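Local structure of alanine racemase (Oenococcus oeni PSU-1, 3HUR) at residues 84-90 with 102-108; 123-129 with 157-163; 36-40 with 224-229; 95-99 with 119-123. The protein belongs to the alanine racemase family, joining an N-terminal TIM-barrel domain to a C-terminal domain built mainly of beta strands. All blocks are in the same frame, centred on the assembly; numbering follows the deposited sequence.

Interaction 1: 84-90 with 102-108; sequences IWVLGAW and DIVITIP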
# COMPACT_ATOMS: atom_id res chain seq x y z
N ILE A 84 -33.89 -13.40 16.77
CA ILE A 84 -32.93 -12.76 15.91
C ILE A 84 -33.65 -11.85 14.99
O ILE A 84 -34.72 -12.17 14.48
CB ILE A 84 -32.17 -13.78 15.02
CG1 ILE A 84 -31.21 -14.62 15.88
CG2 ILE A 84 -31.37 -13.06 13.95
CD1 ILE A 84 -31.08 -16.03 15.47
N TRP A 85 -33.03 -10.71 14.73
CA TRP A 85 -33.67 -9.65 14.00
C TRP A 85 -32.69 -9.27 12.92
O TRP A 85 -31.56 -8.90 13.20
CB TRP A 85 -33.91 -8.51 15.00
CG TRP A 85 -34.37 -7.19 14.48
CD1 TRP A 85 -34.71 -6.85 13.19
CD2 TRP A 85 -34.61 -6.03 15.28
NE1 TRP A 85 -35.09 -5.52 13.16
CE2 TRP A 85 -35.04 -5.02 14.43
CE3 TRP A 85 -34.45 -5.75 16.64
CZ2 TRP A 85 -35.33 -3.75 14.89
CZ3 TRP A 85 -34.74 -4.49 17.09
CH2 TRP A 85 -35.18 -3.51 16.22
N VAL A 86 -33.13 -9.40 11.68
CA VAL A 86 -32.32 -9.09 10.53
C VAL A 86 -32.68 -7.70 10.03
O VAL A 86 -33.85 -7.39 9.89
CB VAL A 86 -32.53 -10.18 9.46
CG1 VAL A 86 -31.70 -9.87 8.17
CG2 VAL A 86 -32.15 -11.51 10.06
N LEU A 87 -31.68 -6.88 9.72
CA LEU A 87 -31.92 -5.44 9.68
C LEU A 87 -32.49 -4.84 8.41
O LEU A 87 -33.24 -3.81 8.50
CB LEU A 87 -30.69 -4.65 10.12
CG LEU A 87 -30.57 -4.51 11.63
CD1 LEU A 87 -29.38 -3.62 11.98
CD2 LEU A 87 -31.85 -3.92 12.22
N GLY A 88 -32.17 -5.42 7.25
CA GLY A 88 -32.56 -4.78 6.00
C GLY A 88 -33.27 -5.75 5.08
O GLY A 88 -33.21 -5.61 3.86
N ALA A 89 -33.94 -6.72 5.66
CA ALA A 89 -34.59 -7.73 4.88
C ALA A 89 -36.10 -7.73 5.19
O ALA A 89 -36.51 -7.71 6.34
CB ALA A 89 -33.95 -9.09 5.16
N TRP A 90 -36.92 -7.70 4.14
CA TRP A 90 -38.35 -7.69 4.29
C TRP A 90 -39.07 -8.10 3.02
O TRP A 90 -40.19 -7.68 2.80
CB TRP A 90 -38.82 -6.29 4.76
CG TRP A 90 -38.33 -5.20 3.93
CD1 TRP A 90 -38.70 -4.93 2.65
CD2 TRP A 90 -37.38 -4.20 4.29
NE1 TRP A 90 -38.02 -3.83 2.18
CE2 TRP A 90 -37.21 -3.36 3.17
CE3 TRP A 90 -36.64 -3.94 5.43
CZ2 TRP A 90 -36.34 -2.28 3.17
CZ3 TRP A 90 -35.76 -2.87 5.44
CH2 TRP A 90 -35.61 -2.05 4.32
N ASP A 102 -38.16 -17.81 13.43
CA ASP A 102 -38.36 -16.84 14.50
C ASP A 102 -37.43 -15.64 14.33
O ASP A 102 -36.62 -15.32 15.23
CB ASP A 102 -38.10 -17.47 15.86
CG ASP A 102 -38.41 -16.52 17.01
OD1 ASP A 102 -39.35 -15.69 16.82
OD2 ASP A 102 -37.73 -16.59 18.10
N ILE A 103 -37.51 -15.02 13.16
CA ILE A 103 -36.69 -13.89 12.84
C ILE A 103 -37.55 -12.64 12.80
O ILE A 103 -38.55 -12.60 12.08
CB ILE A 103 -36.01 -14.05 11.46
CG1 ILE A 103 -35.07 -15.26 11.48
CG2 ILE A 103 -35.29 -12.76 11.05
CD1 ILE A 103 -34.34 -15.47 10.18
N VAL A 104 -37.13 -11.63 13.56
CA VAL A 104 -37.80 -10.36 13.55
C VAL A 104 -37.37 -9.59 12.32
O VAL A 104 -36.21 -9.59 11.99
CB VAL A 104 -37.40 -9.52 14.77
CG1 VAL A 104 -38.02 -8.11 14.68
CG2 VAL A 104 -37.78 -10.22 16.05
N ILE A 105 -38.29 -8.90 11.67
CA ILE A 105 -37.95 -8.03 10.54
C ILE A 105 -38.45 -6.60 10.77
O ILE A 105 -39.29 -6.35 11.63
CB ILE A 105 -38.46 -8.59 9.20
CG1 ILE A 105 -39.99 -8.53 9.08
CG2 ILE A 105 -37.97 -10.05 8.98
CD1 ILE A 105 -40.47 -8.98 7.72
N THR A 106 -37.85 -5.65 10.04
CA THR A 106 -38.18 -4.25 10.13
C THR A 106 -39.34 -3.93 9.18
O THR A 106 -39.43 -4.48 8.08
CB THR A 106 -36.97 -3.34 9.80
OG1 THR A 106 -36.20 -3.09 10.99
CG2 THR A 106 -37.41 -2.03 9.27
N ILE A 107 -40.26 -3.08 9.63
CA ILE A 107 -41.30 -2.58 8.78
C ILE A 107 -40.73 -1.33 8.14
O ILE A 107 -40.38 -0.38 8.84
CB ILE A 107 -42.57 -2.21 9.53
CG1 ILE A 107 -43.10 -3.39 10.33
CG2 ILE A 107 -43.60 -1.76 8.51
CD1 ILE A 107 -44.43 -3.14 11.03
N PRO A 108 -40.65 -1.32 6.81
CA PRO A 108 -39.94 -0.25 6.16
C PRO A 108 -40.79 0.93 5.76
O PRO A 108 -40.24 2.03 5.57
CB PRO A 108 -39.41 -0.95 4.90
CG PRO A 108 -40.48 -1.87 4.56
CD PRO A 108 -40.93 -2.42 5.88
O HOH W 1 -35.60 -6.47 8.20
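Apolar packing occupies both sides of the pairing between 84-90 and 102-108. On the side of Trp85 and Val104, Val104 CG1 sits 3.9 Å from the centroid of the Trp85 five-membered ring and 15° off its normal, a CH-pi contact over the face. On the side of Ile84 and Ile103, Val86 CG2 meets Ile103 CG2 at 3.5 Å, and helix 69-77 packs against all three residues through Ala72. Further along, Pro108 CB lies 3.7 Å from the centroid of the Trp90 six-membered ring, over its face, and Leu3 of a second subunit packs on Trp90. Two backbone hydrogen bonds fix the parallel register, Val104 N to Ile84 O (2.6 Å) and Val86 N to Val104 O (3.1 Å). Beyond them the chains splay, from 4.2 Å between the CA atoms of Trp85 and Val104 to 6.4 Å between those of Leu87 and Thr106. Water 1 fills the gap, donating to Val86 O (2.6 Å) and Ala89 O (2.4 Å) and accepting from Thr106 N (3.0 Å). Trp85 NE1 makes a weak 3.4 Å bond to Thr106 OG1, which also pairs with Tyr163 OH. With helix 95-100, strands 84-86 and 103-107 form a beta-alpha-beta unit of the TIM barrel.

Interaction 2: 123-129 with 157-163; sequences LKVSLAI and LDLFSVY
Build 123-128 and 157-163 as extended parallel strands of the TIM barrel, joined through helix 141-153, their axes 4.5 Å apart at closest and crossing at -40°. Leu123, Lys124 and Val125 pair with Leu157, Asp158 and Leu159; a beta bulge at Phe160 (psi -36°) then shifts the register, so that Leu127 faces Val162 and Ala128 faces Tyr163. Six backbone hydrogen bonds hold this course: Asp158 N to Leu123 O (2.9 Å), Val125 N to Asp158 O (3.0 Å), Phe160 N to Val125 O (2.8 Å), Leu127 N to Ser161 O (2.9 Å), Tyr163 N to Leu127 O (2.9 Å) and Ile129 N to Tyr163 O (2.7 Å). On the leucine-rich face, Leu157 CD2 fits between Leu123 CD2 (3.9 Å) and Val125 CG1 (4.0 Å). Leu159, chi1 t and chi2 p, lodges CD1 between Val125 CG2 (4.3 Å) and Leu127 CB (4.1 Å). Val162 CG1 abuts Ile129 CG1 at 3.8 Å. On the other face, Tyr163 in chi1 p brings its end back beside the small Ser126 and Ala128, with Ala128 CB 3.3 Å from Tyr163 CZ. Lys124 NZ and Asp158 OD2, 4.4 Å apart, stop short of a salt bridge: backbone bonds and apolar packing carry this contact.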
# COMPACT_ATOMS: atom_id res chain seq x y z
N LEU A 123 -45.62 -13.47 12.56
CA LEU A 123 -44.54 -12.65 12.02
C LEU A 123 -44.22 -11.56 13.01
O LEU A 123 -45.09 -10.75 13.34
CB LEU A 123 -44.95 -12.00 10.69
CG LEU A 123 -43.89 -11.14 9.99
CD1 LEU A 123 -42.68 -11.99 9.55
CD2 LEU A 123 -44.47 -10.38 8.80
N LYS A 124 -42.96 -11.54 13.47
CA LYS A 124 -42.52 -10.53 14.44
C LYS A 124 -41.87 -9.37 13.66
O LYS A 124 -40.99 -9.60 12.82
CB LYS A 124 -41.51 -11.11 15.40
CG LYS A 124 -41.96 -12.40 16.04
CD LYS A 124 -40.96 -12.85 17.09
CE LYS A 124 -41.51 -13.89 17.99
NZ LYS A 124 -40.73 -13.78 19.26
N VAL A 125 -42.32 -8.15 13.96
CA VAL A 125 -42.03 -6.98 13.16
C VAL A 125 -41.57 -5.87 14.06
O VAL A 125 -41.91 -5.86 15.23
CB VAL A 125 -43.27 -6.52 12.35
CG1 VAL A 125 -43.67 -7.60 11.33
CG2 VAL A 125 -44.42 -6.16 13.28
N SER A 126 -40.79 -4.95 13.51
CA SER A 126 -40.28 -3.81 14.24
C SER A 126 -40.60 -2.58 13.46
O SER A 126 -40.43 -2.54 12.26
CB SER A 126 -38.76 -3.85 14.41
OG SER A 126 -38.40 -4.70 15.47
N LEU A 127 -40.97 -1.54 14.16
CA LEU A 127 -41.43 -0.35 13.53
C LEU A 127 -40.36 0.69 13.73
O LEU A 127 -39.99 1.02 14.86
CB LEU A 127 -42.73 0.04 14.20
CG LEU A 127 -43.59 1.09 13.55
CD1 LEU A 127 -44.14 0.58 12.24
CD2 LEU A 127 -44.70 1.33 14.57
N ALA A 128 -39.83 1.17 12.63
CA ALA A 128 -38.66 2.02 12.66
C ALA A 128 -39.14 3.44 12.53
O ALA A 128 -39.87 3.76 11.61
CB ALA A 128 -37.72 1.67 11.52
N ILE A 129 -38.71 4.28 13.46
CA ILE A 129 -39.05 5.66 13.41
C ILE A 129 -37.94 6.49 12.79
O ILE A 129 -36.91 6.71 13.39
CB ILE A 129 -39.37 6.21 14.83
CG1 ILE A 129 -40.41 5.32 15.54
CG2 ILE A 129 -39.85 7.64 14.73
CD1 ILE A 129 -41.58 4.95 14.71
N LEU A 157 -49.38 -10.46 13.48
CA LEU A 157 -48.24 -9.54 13.61
C LEU A 157 -47.91 -9.33 15.07
O LEU A 157 -48.77 -9.01 15.86
CB LEU A 157 -48.52 -8.19 12.95
CG LEU A 157 -48.69 -8.28 11.43
CD1 LEU A 157 -49.09 -6.91 10.86
CD2 LEU A 157 -47.39 -8.82 10.78
N ASP A 158 -46.66 -9.51 15.43
CA ASP A 158 -46.26 -9.32 16.79
C ASP A 158 -45.24 -8.21 16.80
O ASP A 158 -44.17 -8.37 16.26
CB ASP A 158 -45.69 -10.62 17.31
CG ASP A 158 -45.10 -10.48 18.65
OD1 ASP A 158 -45.20 -9.38 19.21
OD2 ASP A 158 -44.52 -11.47 19.14
N LEU A 159 -45.59 -7.07 17.37
CA LEU A 159 -44.72 -5.93 17.41
C LEU A 159 -43.60 -6.19 18.42
O LEU A 159 -43.85 -6.31 19.61
CB LEU A 159 -45.51 -4.71 17.79
CG LEU A 159 -44.81 -3.38 17.69
CD1 LEU A 159 -44.23 -3.17 16.32
CD2 LEU A 159 -45.84 -2.28 18.04
N PHE A 160 -42.37 -6.27 17.92
CA PHE A 160 -41.23 -6.64 18.71
C PHE A 160 -40.61 -5.41 19.28
O PHE A 160 -40.08 -5.44 20.38
CB PHE A 160 -40.20 -7.38 17.82
CG PHE A 160 -39.00 -7.83 18.57
CD1 PHE A 160 -37.84 -7.08 18.57
CD2 PHE A 160 -39.03 -8.99 19.31
CE1 PHE A 160 -36.73 -7.48 19.30
CE2 PHE A 160 -37.92 -9.41 20.04
CZ PHE A 160 -36.77 -8.66 20.02
N SER A 161 -40.62 -4.33 18.51
CA SER A 161 -39.97 -3.08 18.93
C SER A 161 -40.51 -1.93 18.12
O SER A 161 -40.90 -2.11 16.96
CB SER A 161 -38.43 -3.13 18.71
OG SER A 161 -37.70 -2.47 19.75
N VAL A 162 -40.52 -0.75 18.74
CA VAL A 162 -40.67 0.50 18.03
C VAL A 162 -39.40 1.22 18.36
O VAL A 162 -39.09 1.42 19.55
CB VAL A 162 -41.87 1.34 18.53
CG1 VAL A 162 -41.92 2.67 17.77
CG2 VAL A 162 -43.15 0.56 18.40
N TYR A 163 -38.66 1.62 17.32
CA TYR A 163 -37.26 1.94 17.52
C TYR A 163 -36.72 3.03 16.61
O TYR A 163 -37.26 3.30 15.55
CB TYR A 163 -36.41 0.66 17.35
CG TYR A 163 -36.15 0.29 15.92
CD1 TYR A 163 -37.13 -0.30 15.17
CD2 TYR A 163 -34.95 0.61 15.30
CE1 TYR A 163 -36.94 -0.59 13.84
CE2 TYR A 163 -34.73 0.29 13.96
CZ TYR A 163 -35.74 -0.32 13.24
OH TYR A 163 -35.57 -0.64 11.90

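Interaction 3: 36-40 with 224-229; sequences YAVLK and RPGQLI. With SO4 (sulfate ion), chain B.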
# COMPACT_ATOMS: atom_id res chain seq x y z
N TYR A 36 -30.33 -6.28 23.39
CA TYR A 36 -30.22 -6.82 22.05
C TYR A 36 -28.80 -6.61 21.53
O TYR A 36 -28.39 -5.47 21.25
CB TYR A 36 -31.15 -6.07 21.10
CG TYR A 36 -32.61 -6.08 21.48
CD1 TYR A 36 -33.50 -5.25 20.82
CD2 TYR A 36 -33.10 -6.90 22.49
CE1 TYR A 36 -34.83 -5.24 21.14
CE2 TYR A 36 -34.43 -6.90 22.81
CZ TYR A 36 -35.28 -6.06 22.14
OH TYR A 36 -36.61 -6.08 22.46
N ALA A 37 -28.05 -7.70 21.38
CA ALA A 37 -26.62 -7.65 21.00
C ALA A 37 -26.55 -7.50 19.51
O ALA A 37 -27.11 -8.33 18.80
CB ALA A 37 -25.94 -8.90 21.42
N VAL A 38 -25.93 -6.42 19.03
CA VAL A 38 -25.80 -6.20 17.61
C VAL A 38 -24.47 -6.83 17.17
O VAL A 38 -23.42 -6.52 17.69
CB VAL A 38 -25.90 -4.69 17.23
CG1 VAL A 38 -25.80 -4.50 15.72
CG2 VAL A 38 -27.21 -4.05 17.72
N LEU A 39 -24.55 -7.71 16.19
CA LEU A 39 -23.44 -8.43 15.69
C LEU A 39 -23.37 -8.25 14.19
O LEU A 39 -23.83 -9.10 13.43
CB LEU A 39 -23.67 -9.90 15.99
CG LEU A 39 -23.52 -10.25 17.46
CD1 LEU A 39 -23.67 -11.74 17.57
CD2 LEU A 39 -22.15 -9.78 18.04
N LYS A 40 -22.80 -7.16 13.72
CA LYS A 40 -22.68 -7.00 12.29
C LYS A 40 -21.28 -7.40 11.87
O LYS A 40 -20.35 -7.41 12.68
CB LYS A 40 -22.96 -5.56 11.92
CG LYS A 40 -24.30 -5.03 12.41
CD LYS A 40 -24.36 -3.57 12.10
CE LYS A 40 -25.72 -2.92 12.35
NZ LYS A 40 -25.54 -1.48 11.99
N ARG A 224 -29.33 -1.60 22.36
CA ARG A 224 -28.81 -2.26 21.16
C ARG A 224 -27.31 -2.09 21.02
O ARG A 224 -26.85 -1.50 20.06
CB ARG A 224 -29.49 -1.68 19.94
CG ARG A 224 -30.86 -2.20 19.76
CD ARG A 224 -31.40 -1.74 18.42
NE ARG A 224 -32.15 -0.55 18.75
CZ ARG A 224 -32.08 0.63 18.18
NH1 ARG A 224 -31.39 0.89 17.10
NH2 ARG A 224 -32.82 1.56 18.72
N PRO A 225 -26.53 -2.57 21.98
CA PRO A 225 -25.08 -2.41 21.90
C PRO A 225 -24.47 -3.22 20.77
O PRO A 225 -24.73 -4.40 20.66
CB PRO A 225 -24.61 -2.92 23.24
CG PRO A 225 -25.68 -3.76 23.71
CD PRO A 225 -26.92 -3.20 23.24
N GLY A 226 -23.71 -2.55 19.91
CA GLY A 226 -22.99 -3.18 18.79
C GLY A 226 -21.49 -3.02 18.96
O GLY A 226 -20.88 -3.76 19.69
N GLN A 227 -20.92 -2.01 18.34
CA GLN A 227 -19.48 -1.88 18.32
C GLN A 227 -18.84 -1.89 19.67
O GLN A 227 -17.64 -2.23 19.78
CB GLN A 227 -19.05 -0.58 17.74
CG GLN A 227 -19.26 -0.39 16.33
CD GLN A 227 -18.42 0.78 15.83
OE1 GLN A 227 -18.95 1.69 15.21
NE2 GLN A 227 -17.11 0.73 16.10
N LEU A 228 -19.57 -1.48 20.69
CA LEU A 228 -18.97 -1.37 22.00
C LEU A 228 -18.74 -2.74 22.61
O LEU A 228 -18.09 -2.85 23.68
CB LEU A 228 -19.84 -0.54 22.95
CG LEU A 228 -21.11 -1.17 23.58
CD1 LEU A 228 -20.82 -2.17 24.65
CD2 LEU A 228 -21.96 -0.03 24.16
N ILE A 229 -19.33 -3.77 22.02
CA ILE A 229 -19.15 -5.11 22.56
C ILE A 229 -17.68 -5.50 22.60
O ILE A 229 -17.24 -6.17 23.50
CB ILE A 229 -19.88 -6.14 21.73
CG1 ILE A 229 -21.41 -5.99 21.92
CG2 ILE A 229 -19.40 -7.48 22.15
CD1 ILE A 229 -22.32 -6.82 20.95
S SO4 B . -23.76 0.65 17.15
O1 SO4 B . -22.46 0.31 16.64
O2 SO4 B . -24.10 2.04 17.00
O3 SO4 B . -24.74 -0.03 16.36
O4 SO4 B . -23.67 0.29 18.56
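Strand residues 36-38 run beside the loop 224-226, extending the junction where strands 34-38 and 222-223, the first and last of the barrel along the chain, lie side by side and close it. Val38 N donates to Pro225 O (2.9 Å, 172°); CA-H...O contacts flank it, from Arg224 CA to Tyr36 O (3.2 Å) and from Gly226 CA to Val38 O (3.5 Å). A 3-10 segment, 227-229, follows, with Ile229 N bonded to Gly226 O at 2.8 Å. At its start Gln227 N binds sulfate O1 (3.3 Å) and Gly226 N makes a weak bond to sulfate O4 (3.1 Å); Ser206 OG also binds this ion. An anion here is consistent with the phosphate site of cofactor-binding relatives.

Among the side chains, Tyr36 CB meets Arg224 CG at 4.1 Å, while the guanidinium is held by Thr164 and Ser202. Val38 CG2 lies 4.0 Å from Arg224 CB. Ile229 CD1 reaches Ala37 CB and Leu39 CD2, both at 4.2 Å, and rests 3.5 Å from Val38 O.

Interaction 4: 95-99 with 119-123; sequences LKLFI and FEGTL
Ile99 lies against the backbone of 119-123 and the side chains of Phe119 and Leu123, coming within 4.5 Å of all five residues, and so docks the TIM-barrel helix 95-100 against the loop that leads into strand 123-128. Build 95-99 as one helical turn, with Ile99 N bonded to Leu95 O at 3.0 Å, and 119-123 as an irregular chain bending round Ile99 before it enters the strand at Leu123. The CA atoms of Ile99 and Leu123 stand 5.4 Å apart, those of Leu95 and Phe119 7.6 Å. With chi1 m and chi2 t, Ile99 sends CD1 to Phe119 CD1 (3.5 Å) and to Glu120 O (3.3 Å), while its CG2 nears Thr122 O at 3.6 Å. Phe119 adopts chi1 p, which brings its ring in toward the helix, where Phe119 CD2 meets Leu95 CD2 at 4.1 Å. Leu123, t at chi1 and p at chi2, places CD1 4.0 Å from Phe98 CB and 4.1 Å from Ile99 CG1. No hydrogen bond crosses between the segments, so apolar fit joins them; outside them, Gln156 NE2 bonds to both Phe119 O and Gly121 O. Gly121 has positive phi (87°), and its CA lies 4.1 Å from Ile99 CG2, where an ideal CB would clash at 2.8 Å.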
# COMPACT_ATOMS: atom_id res chain seq x y z
N LEU A 95 -41.12 -14.39 3.70
CA LEU A 95 -42.06 -14.44 4.84
C LEU A 95 -42.02 -15.76 5.59
O LEU A 95 -41.97 -15.77 6.82
CB LEU A 95 -43.50 -14.07 4.42
CG LEU A 95 -43.98 -12.65 4.79
CD1 LEU A 95 -42.85 -11.62 4.68
CD2 LEU A 95 -45.20 -12.20 3.99
N LYS A 96 -41.99 -16.85 4.83
CA LYS A 96 -41.96 -18.19 5.39
C LYS A 96 -40.69 -18.40 6.16
O LYS A 96 -40.68 -18.99 7.24
CB LYS A 96 -42.09 -19.25 4.28
N LEU A 97 -39.58 -17.93 5.62
CA LEU A 97 -38.31 -18.14 6.32
C LEU A 97 -38.32 -17.41 7.63
O LEU A 97 -38.01 -17.99 8.67
CB LEU A 97 -37.12 -17.69 5.47
CG LEU A 97 -36.66 -18.70 4.43
CD1 LEU A 97 -35.52 -18.11 3.63
CD2 LEU A 97 -36.28 -20.05 5.09
N PHE A 98 -38.69 -16.14 7.59
CA PHE A 98 -38.77 -15.33 8.82
C PHE A 98 -39.61 -15.99 9.88
O PHE A 98 -39.18 -16.07 11.03
CB PHE A 98 -39.35 -13.93 8.56
CG PHE A 98 -38.62 -13.12 7.51
CD1 PHE A 98 -37.24 -12.98 7.55
CD2 PHE A 98 -39.33 -12.46 6.52
CE1 PHE A 98 -36.59 -12.22 6.61
CE2 PHE A 98 -38.67 -11.68 5.56
CZ PHE A 98 -37.31 -11.58 5.60
N ILE A 99 -40.80 -16.46 9.53
CA ILE A 99 -41.71 -17.03 10.53
C ILE A 99 -41.16 -18.34 11.08
O ILE A 99 -41.09 -18.54 12.27
CB ILE A 99 -43.15 -17.24 9.97
CG1 ILE A 99 -43.78 -15.89 9.60
CG2 ILE A 99 -44.04 -17.92 11.00
CD1 ILE A 99 -44.81 -16.02 8.48
N PHE A 119 -50.48 -14.99 5.25
CA PHE A 119 -49.50 -15.99 5.70
C PHE A 119 -49.93 -16.70 6.97
O PHE A 119 -50.76 -16.19 7.72
CB PHE A 119 -48.12 -15.34 5.94
CG PHE A 119 -48.14 -14.22 6.94
CD1 PHE A 119 -47.99 -14.46 8.29
CD2 PHE A 119 -48.28 -12.91 6.54
CE1 PHE A 119 -48.00 -13.42 9.21
CE2 PHE A 119 -48.29 -11.86 7.46
CZ PHE A 119 -48.13 -12.12 8.79
N GLU A 120 -49.32 -17.86 7.23
CA GLU A 120 -49.53 -18.60 8.49
C GLU A 120 -48.51 -18.26 9.59
O GLU A 120 -47.36 -17.93 9.31
CB GLU A 120 -49.50 -20.11 8.22
CG GLU A 120 -50.27 -20.50 6.96
CD GLU A 120 -50.84 -21.90 6.98
OE1 GLU A 120 -50.04 -22.85 7.05
OE2 GLU A 120 -52.09 -22.06 6.92
N GLY A 121 -48.93 -18.36 10.84
CA GLY A 121 -48.04 -18.22 11.99
C GLY A 121 -47.89 -16.79 12.44
O GLY A 121 -48.60 -15.90 11.96
N THR A 122 -46.97 -16.55 13.35
CA THR A 122 -46.75 -15.21 13.86
C THR A 122 -45.46 -14.61 13.23
O THR A 122 -44.39 -15.21 13.30
CB THR A 122 -46.77 -15.16 15.42
OG1 THR A 122 -45.53 -14.65 15.91
CG2 THR A 122 -47.06 -16.55 16.06
N LEU A 123 -45.62 -13.47 12.56
CA LEU A 123 -44.54 -12.65 12.02
C LEU A 123 -44.22 -11.56 13.01
O LEU A 123 -45.09 -10.75 13.34
CB LEU A 123 -44.95 -12.00 10.69
CG LEU A 123 -43.89 -11.14 9.99
CD1 LEU A 123 -42.68 -11.99 9.55
CD2 LEU A 123 -44.47 -10.38 8.80

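All four contacts belong to one parallel barrel sheet and its surroundings. Interactions 1 and 2, centres 9 Å apart, share the seam between strands 103-107 and 123-128: Ile107 N lies 2.7 Å from Ser126 O, and Thr106 OG1 2.7 Å from Tyr163 OH, both probable hydrogen bonds. Interaction 4 supplies the helix between the strands of interaction 1, with Ile103 N 2.9 Å from Phe98 O, and shares Leu123 with interaction 2. Interaction 3 bears the sulfate; its Tyr36 reaches across the barrel interior, Tyr36 CD1 to Trp85 CZ3 at 4.0 Å and Tyr36 OH to Phe160 CE1 at 3.5 Å. Interaction 4 is remote from it, about 26 Å between centres.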